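Local coordinates for protein inactive poly [ADP-ribose] polymerase RCD1 (Arabidopsis thaliana, PDB 5NGO) that is an inactive member of the poly(ADP-ribose) polymerase family and is bound by a downy mildew effector that suppresses plant immunity, at residues Ala41-Ala44 / Leu45-Gln49; Val165-Ile168 / Asn169-Thr172. All coordinates share one frame; numbering follows the deposited sequence.

Interaction 1: Ala41-Ala44 / Leu45-Gln49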
ATOM      1  N   ALA A  41     -17.513   6.238   1.621  1.00 49.76           N
ATOM      2  CA  ALA A  41     -17.377   6.808   2.959  1.00 50.52           C
ATOM      3  C   ALA A  41     -15.929   6.732   3.451  1.00 50.10           C
ATOM      4  O   ALA A  41     -15.433   7.677   4.072  1.00 52.20           O
ATOM      5  CB  ALA A  41     -18.314   6.127   3.945  1.00 50.93           C
ATOM      6  N   ARG A  42     -15.256   5.625   3.144  1.00 49.65           N
ATOM      7  CA  ARG A  42     -13.844   5.455   3.491  1.00 50.22           C
ATOM      8  C   ARG A  42     -12.921   6.399   2.721  1.00 48.03           C
ATOM      9  O   ARG A  42     -11.914   6.837   3.257  1.00 47.93           O
ATOM     10  CB  ARG A  42     -13.415   3.996   3.307  1.00 52.53           C
ATOM     11  CG  ARG A  42     -11.990   3.729   3.776  1.00 56.52           C
ATOM     12  CD  ARG A  42     -11.726   2.281   4.085  1.00 60.71           C
ATOM     13  NE  ARG A  42     -12.417   1.840   5.304  1.00 64.59           N
ATOM     14  CZ  ARG A  42     -12.040   2.101   6.560  1.00 66.65           C
ATOM     15  NH1 ARG A  42     -10.955   2.837   6.818  1.00 66.33           N
ATOM     16  NH2 ARG A  42     -12.780   1.637   7.568  1.00 66.90           N
ATOM     17  N   LEU A  43     -13.267   6.719   1.479  1.00 47.13           N
ATOM     18  CA  LEU A  43     -12.521   7.694   0.683  1.00 45.18           C
ATOM     19  C   LEU A  43     -12.715   9.089   1.234  1.00 45.74           C
ATOM     20  O   LEU A  43     -11.753   9.859   1.305  1.00 47.45           O
ATOM     21  CB  LEU A  43     -12.957   7.671  -0.789  1.00 45.23           C
ATOM     22  CG  LEU A  43     -12.226   8.631  -1.725  1.00 46.22           C
ATOM     23  CD1 LEU A  43     -10.702   8.451  -1.638  1.00 45.23           C
ATOM     24  CD2 LEU A  43     -12.736   8.438  -3.160  1.00 46.63           C
ATOM     25  N   ALA A  44     -13.944   9.429   1.617  1.00 45.55           N
ATOM     26  CA  ALA A  44     -14.216  10.711   2.259  1.00 45.54           C
ATOM     27  C   ALA A  44     -13.410  10.874   3.555  1.00 43.39           C
ATOM     28  O   ALA A  44     -12.871  11.952   3.799  1.00 45.64           O
ATOM     29  CB  ALA A  44     -15.705  10.878   2.509  1.00 45.06           C
ATOM     30  N   LEU A  45     -13.317   9.813   4.356  1.00 43.05           N
ATOM     31  CA  LEU A  45     -12.502   9.833   5.583  1.00 42.21           C
ATOM     32  C   LEU A  45     -11.034  10.101   5.277  1.00 41.56           C
ATOM     33  O   LEU A  45     -10.424  10.980   5.867  1.00 45.05           O
ATOM     34  CB  LEU A  45     -12.642   8.496   6.338  1.00 41.82           C
ATOM     35  CG  LEU A  45     -12.039   8.368   7.736  1.00 42.65           C
ATOM     36  CD1 LEU A  45     -12.825   7.320   8.516  1.00 43.45           C
ATOM     37  CD2 LEU A  45     -10.569   8.010   7.766  1.00 42.30           C
ATOM     38  N   PHE A  46     -10.488   9.339   4.344  1.00 40.03           N
ATOM     39  CA  PHE A  46      -9.111   9.510   3.857  1.00 39.63           C
ATOM     40  C   PHE A  46      -8.866  10.937   3.362  1.00 41.18           C
ATOM     41  O   PHE A  46      -7.860  11.535   3.727  1.00 41.72           O
ATOM     42  CB  PHE A  46      -8.831   8.475   2.733  1.00 37.17           C
ATOM     43  CG  PHE A  46      -7.464   8.574   2.114  1.00 35.33           C
ATOM     44  CD1 PHE A  46      -6.386   7.906   2.666  1.00 34.50           C
ATOM     45  CD2 PHE A  46      -7.258   9.314   0.950  1.00 35.15           C
ATOM     46  CE1 PHE A  46      -5.116   7.982   2.091  1.00 33.61           C
ATOM     47  CE2 PHE A  46      -5.996   9.388   0.367  1.00 34.51           C
ATOM     48  CZ  PHE A  46      -4.930   8.718   0.946  1.00 33.86           C
ATOM     49  N   GLN A  47      -9.779  11.486   2.560  1.00 42.83           N
ATOM     50  CA  GLN A  47      -9.628  12.852   2.032  1.00 46.90           C
ATOM     51  C   GLN A  47      -9.687  13.934   3.109  1.00 48.68           C
ATOM     52  O   GLN A  47      -9.082  14.993   2.937  1.00 50.35           O
ATOM     53  CB  GLN A  47     -10.637  13.130   0.902  1.00 48.71           C
ATOM     54  CG  GLN A  47     -10.192  12.492  -0.410  1.00 50.56           C
ATOM     55  CD  GLN A  47     -11.251  12.510  -1.505  1.00 53.57           C
ATOM     56  OE1 GLN A  47     -12.459  12.607  -1.249  1.00 60.49           O
ATOM     57  NE2 GLN A  47     -10.797  12.366  -2.755  1.00 53.82           N
ATOM     58  N   LYS A  48     -10.371  13.664   4.221  1.00 49.72           N
ATOM     59  CA  LYS A  48     -10.313  14.571   5.373  1.00 50.15           C
ATOM     60  C   LYS A  48      -8.965  14.497   6.072  1.00 49.63           C
ATOM     61  O   LYS A  48      -8.461  15.518   6.510  1.00 50.96           O
ATOM     62  CB  LYS A  48     -11.428  14.306   6.374  1.00 50.50           C
ATOM     63  CG  LYS A  48     -12.737  14.931   5.966  1.00 51.71           C
ATOM     64  CD  LYS A  48     -12.777  16.472   6.001  1.00 53.29           C
ATOM     65  CE  LYS A  48     -13.923  16.894   5.115  1.00 54.97           C
ATOM     66  NZ  LYS A  48     -13.946  18.375   4.943  1.00 58.76           N
ATOM     67  N   GLN A  49      -8.392  13.306   6.185  1.00 48.37           N
ATOM     68  CA  GLN A  49      -7.046  13.175   6.735  1.00 48.34           C
ATOM     69  C   GLN A  49      -6.004  13.864   5.842  1.00 49.49           C
ATOM     70  O   GLN A  49      -5.014  14.397   6.353  1.00 50.67           O
ATOM     71  CB  GLN A  49      -6.680  11.695   6.959  1.00 46.82           C
ATOM     72  CG  GLN A  49      -5.328  11.459   7.620  1.00 47.12           C
ATOM     73  CD  GLN A  49      -5.281  12.062   9.023  1.00 49.42           C
ATOM     74  OE1 GLN A  49      -6.053  11.681   9.906  1.00 51.70           O
ATOM     75  NE2 GLN A  49      -4.324  12.965   9.233  1.00 48.49           N
TER

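Interaction 2: Val165-Ile168 / Asn169-Thr172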
ATOM      1  N   VAL A 165       3.701   2.270   7.230  1.00 43.67           N
ATOM      2  CA  VAL A 165       2.655   3.081   7.845  1.00 42.54           C
ATOM      3  C   VAL A 165       2.417   2.501   9.233  1.00 43.75           C
ATOM      4  O   VAL A 165       2.128   1.299   9.371  1.00 42.92           O
ATOM      5  CB  VAL A 165       1.369   3.066   7.012  1.00 40.81           C
ATOM      6  CG1 VAL A 165       0.237   3.753   7.745  1.00 41.31           C
ATOM      7  CG2 VAL A 165       1.621   3.709   5.663  1.00 39.89           C
ATOM      8  N   TRP A 166       2.546   3.349  10.260  1.00 44.73           N
ATOM      9  CA  TRP A 166       2.433   2.882  11.670  1.00 46.82           C
ATOM     10  C   TRP A 166       1.004   2.444  11.977  1.00 45.72           C
ATOM     11  O   TRP A 166       0.057   2.938  11.373  1.00 44.57           O
ATOM     12  CB  TRP A 166       2.873   3.963  12.658  1.00 47.53           C
ATOM     13  CG  TRP A 166       4.204   4.533  12.312  1.00 48.18           C
ATOM     14  CD1 TRP A 166       4.476   5.813  11.893  1.00 47.95           C
ATOM     15  CD2 TRP A 166       5.444   3.822  12.269  1.00 48.09           C
ATOM     16  NE1 TRP A 166       5.812   5.941  11.629  1.00 48.97           N
ATOM     17  CE2 TRP A 166       6.428   4.734  11.843  1.00 48.96           C
ATOM     18  CE3 TRP A 166       5.816   2.502  12.557  1.00 49.32           C
ATOM     19  CZ2 TRP A 166       7.771   4.373  11.716  1.00 51.42           C
ATOM     20  CZ3 TRP A 166       7.142   2.138  12.429  1.00 50.91           C
ATOM     21  CH2 TRP A 166       8.112   3.072  12.013  1.00 51.98           C
ATOM     22  N   ASN A 167       0.855   1.515  12.918  1.00 47.37           N
ATOM     23  CA  ASN A 167      -0.458   0.941  13.244  1.00 48.36           C
ATOM     24  C   ASN A 167      -1.521   1.993  13.533  1.00 47.60           C
ATOM     25  O   ASN A 167      -2.624   1.893  13.005  1.00 44.75           O
ATOM     26  CB  ASN A 167      -0.341  -0.058  14.391  1.00 52.86           C
ATOM     27  CG  ASN A 167       0.248  -1.391  13.935  1.00 57.05           C
ATOM     28  OD1 ASN A 167       0.737  -1.522  12.813  1.00 59.57           O
ATOM     29  ND2 ASN A 167       0.213  -2.391  14.805  1.00 58.70           N
ATOM     30  N   ILE A 168      -1.168   3.011  14.296  1.00 47.40           N
ATOM     31  CA  ILE A 168      -2.062   4.125  14.608  1.00 47.49           C
ATOM     32  C   ILE A 168      -2.640   4.824  13.356  1.00 46.21           C
ATOM     33  O   ILE A 168      -3.754   5.338  13.377  1.00 46.79           O
ATOM     34  CB  ILE A 168      -1.405   5.179  15.563  1.00 49.17           C
ATOM     35  CG1 ILE A 168      -0.116   5.817  14.998  1.00 49.48           C
ATOM     36  CG2 ILE A 168      -1.202   4.631  16.965  1.00 50.62           C
ATOM     37  CD1 ILE A 168       0.158   7.190  15.550  1.00 51.10           C
ATOM     38  N   ASN A 169      -1.883   4.816  12.264  1.00 46.68           N
ATOM     39  CA  ASN A 169      -2.260   5.514  11.040  1.00 44.74           C
ATOM     40  C   ASN A 169      -2.930   4.622   9.991  1.00 44.07           C
ATOM     41  O   ASN A 169      -3.330   5.126   8.949  1.00 41.53           O
ATOM     42  CB  ASN A 169      -1.010   6.157  10.430  1.00 44.78           C
ATOM     43  CG  ASN A 169      -0.415   7.262  11.310  1.00 45.26           C
ATOM     44  OD1 ASN A 169      -1.103   7.868  12.129  1.00 48.09           O
ATOM     45  ND2 ASN A 169       0.876   7.517  11.143  1.00 44.58           N
ATOM     46  N   MET A 170      -3.087   3.317  10.255  1.00 43.96           N
ATOM     47  CA  MET A 170      -3.451   2.405   9.182  1.00 45.82           C
ATOM     48  C   MET A 170      -4.820   2.691   8.580  1.00 44.96           C
ATOM     49  O   MET A 170      -5.017   2.510   7.384  1.00 44.46           O
ATOM     50  CB  MET A 170      -3.358   0.943   9.618  1.00 49.11           C
ATOM     51  CG  MET A 170      -4.534   0.412  10.369  1.00 52.40           C
ATOM     52  SD  MET A 170      -4.391  -1.380  10.630  1.00 57.76           S
ATOM     53  CE  MET A 170      -3.054  -1.470  11.824  1.00 59.02           C
ATOM     54  N   ASN A 171      -5.760   3.150   9.402  1.00 44.19           N
ATOM     55  CA  ASN A 171      -7.117   3.428   8.929  1.00 44.74           C
ATOM     56  C   ASN A 171      -7.343   4.849   8.440  1.00 44.91           C
ATOM     57  O   ASN A 171      -8.293   5.081   7.688  1.00 47.95           O
ATOM     58  CB  ASN A 171      -8.138   3.067  10.006  1.00 45.89           C
ATOM     59  CG  ASN A 171      -8.284   1.557  10.179  1.00 46.14           C
ATOM     60  OD1 ASN A 171      -8.133   0.807   9.230  1.00 45.16           O
ATOM     61  ND2 ASN A 171      -8.547   1.105  11.399  1.00 48.01           N
ATOM     62  N   THR A 172      -6.482   5.780   8.835  1.00 42.90           N
ATOM     63  CA  THR A 172      -6.564   7.174   8.388  1.00 42.12           C
ATOM     64  C   THR A 172      -5.714   7.471   7.151  1.00 40.80           C
ATOM     65  O   THR A 172      -6.091   8.300   6.344  1.00 41.84           O
ATOM     66  CB  THR A 172      -6.099   8.118   9.531  1.00 41.70           C
ATOM     67  OG1 THR A 172      -4.872   7.638  10.085  1.00 39.94           O
ATOM     68  CG2 THR A 172      -7.123   8.191  10.625  1.00 42.18           C
TER
HETATM   69  O   HOH W   1      -5.623   3.491  12.178  1.00 42.32           O

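Interaction 1: Ala41-Ala44 / Leu45-Gln49
Leu43 lays its CG and CD1 against the side-chain amide of Gln47, one turn further along the alpha-helix 37-57 of the PARP fold, with Leu43 CG 4.0 Å from Gln47 CD. The two side chains cross obliquely; Gln47 CG is anti to the carbonyl carbon (chi1 -78°) and the chain extended beyond it, which puts the amide beside the leucine's branch point. Leucine suits this flank because it also reaches Phe46: Leu43 CD1 lies 4.4 Å from Phe46 CD2, at a slant to the ring. With its CG anti to the backbone N (chi1 178°), Phe46 carries its ring down to the sheet, where Ile129, Arg127 and Phe175 cover it; a large flat hydrocarbon fits that buried side. Arg42 NE is hydrogen-bonded to Met78 O, while the long arginine chain packs on Phe175. Small Ala41 and Ala44 lie on the exposed side. Four successive i to i+4 backbone bonds run through the segment, from Leu45 N to Ala41 O through Lys48 N to Ala44 O. The shortest joins Gln47 N to Leu43 O at 2.8 Å, and Gln47 CG lies just beyond the same oxygen, 3.5 Å from Leu43 O.

Interaction 2: Val165-Ile168 / Asn169-Thr172
Asn169 turns its CG anti to its own carbonyl carbon (chi1 -65°), which sets its amide beside Trp166, while Met170 holds its CG between backbone N and carbonyl carbon (chi1 82°) and bends at chi3 so that its methyl curls back onto Asn167. These groups meet in two overlapping type I beta turns, Trp166-Asn169 and Asn167-Met170, following strand 162-165 of the PARP-domain sheet. Each is closed by its i to i+3 backbone bond: Asn169 N to Trp166 O at 2.8 Å, then Met170 N to Asn167 O at 3.1 Å. In both, the donor stands above the carbonyl plane and not on a lone pair.

Asn169 ND2 comes to the edge of the indole, near its plane and 4.1 Å from Trp166 CD1, with the amide and ring planes 58° apart. That amide nitrogen is bonded to Asn152 OD1, which also accepts a weak bond from Trp166 N, so asparagine ties the turn to a neighbouring loop. Val165 covers the inner side, its CG1 lying 3.8 Å from Asn169 CB; a compact branched residue fits between the turn and Leu100. Met170 CE sits against Asn167, 3.6 Å from Asn167 O and 3.9 Å from Asn167 OD1, and methionine's flexible thioether lets it touch Ile98, Ile89 and Leu82 as well.

Further on, Thr172 OG1 donates to Asn169 O, and a water bridges Ile168 O, to which it donates at 2.9 Å, and Asn171 N, from which it accepts. Beyond the end of strand 162-165, then, Trp166 O, Asn167 O, Ile168 O, Asn169 O and Asn169 ND2 all find hydrogen-bonding partners, and Val165 and Met170 add apolar packing.

Interaction 1 lies on the helix 37-57 and interaction 2 in the connection between strands 162-165 and 174-182, with their centres about 14 Å apart. They meet directly where the Asn171-Thr172 end of the 165-172 connection packs against the helix. There the carbonyls of Asn171 and Thr172 are covered by helix side chains: Gln49 CG lies 3.5 Å from Thr172 O and Phe46 CD1 3.7 Å from the same oxygen, while Leu45 CD2 is 3.7 Å from Asn171 O. All of these are packing contacts. Through its contact with Thr172 O, Phe46 joins the helix to the chain leading into strand 174-182 of the PARP fold.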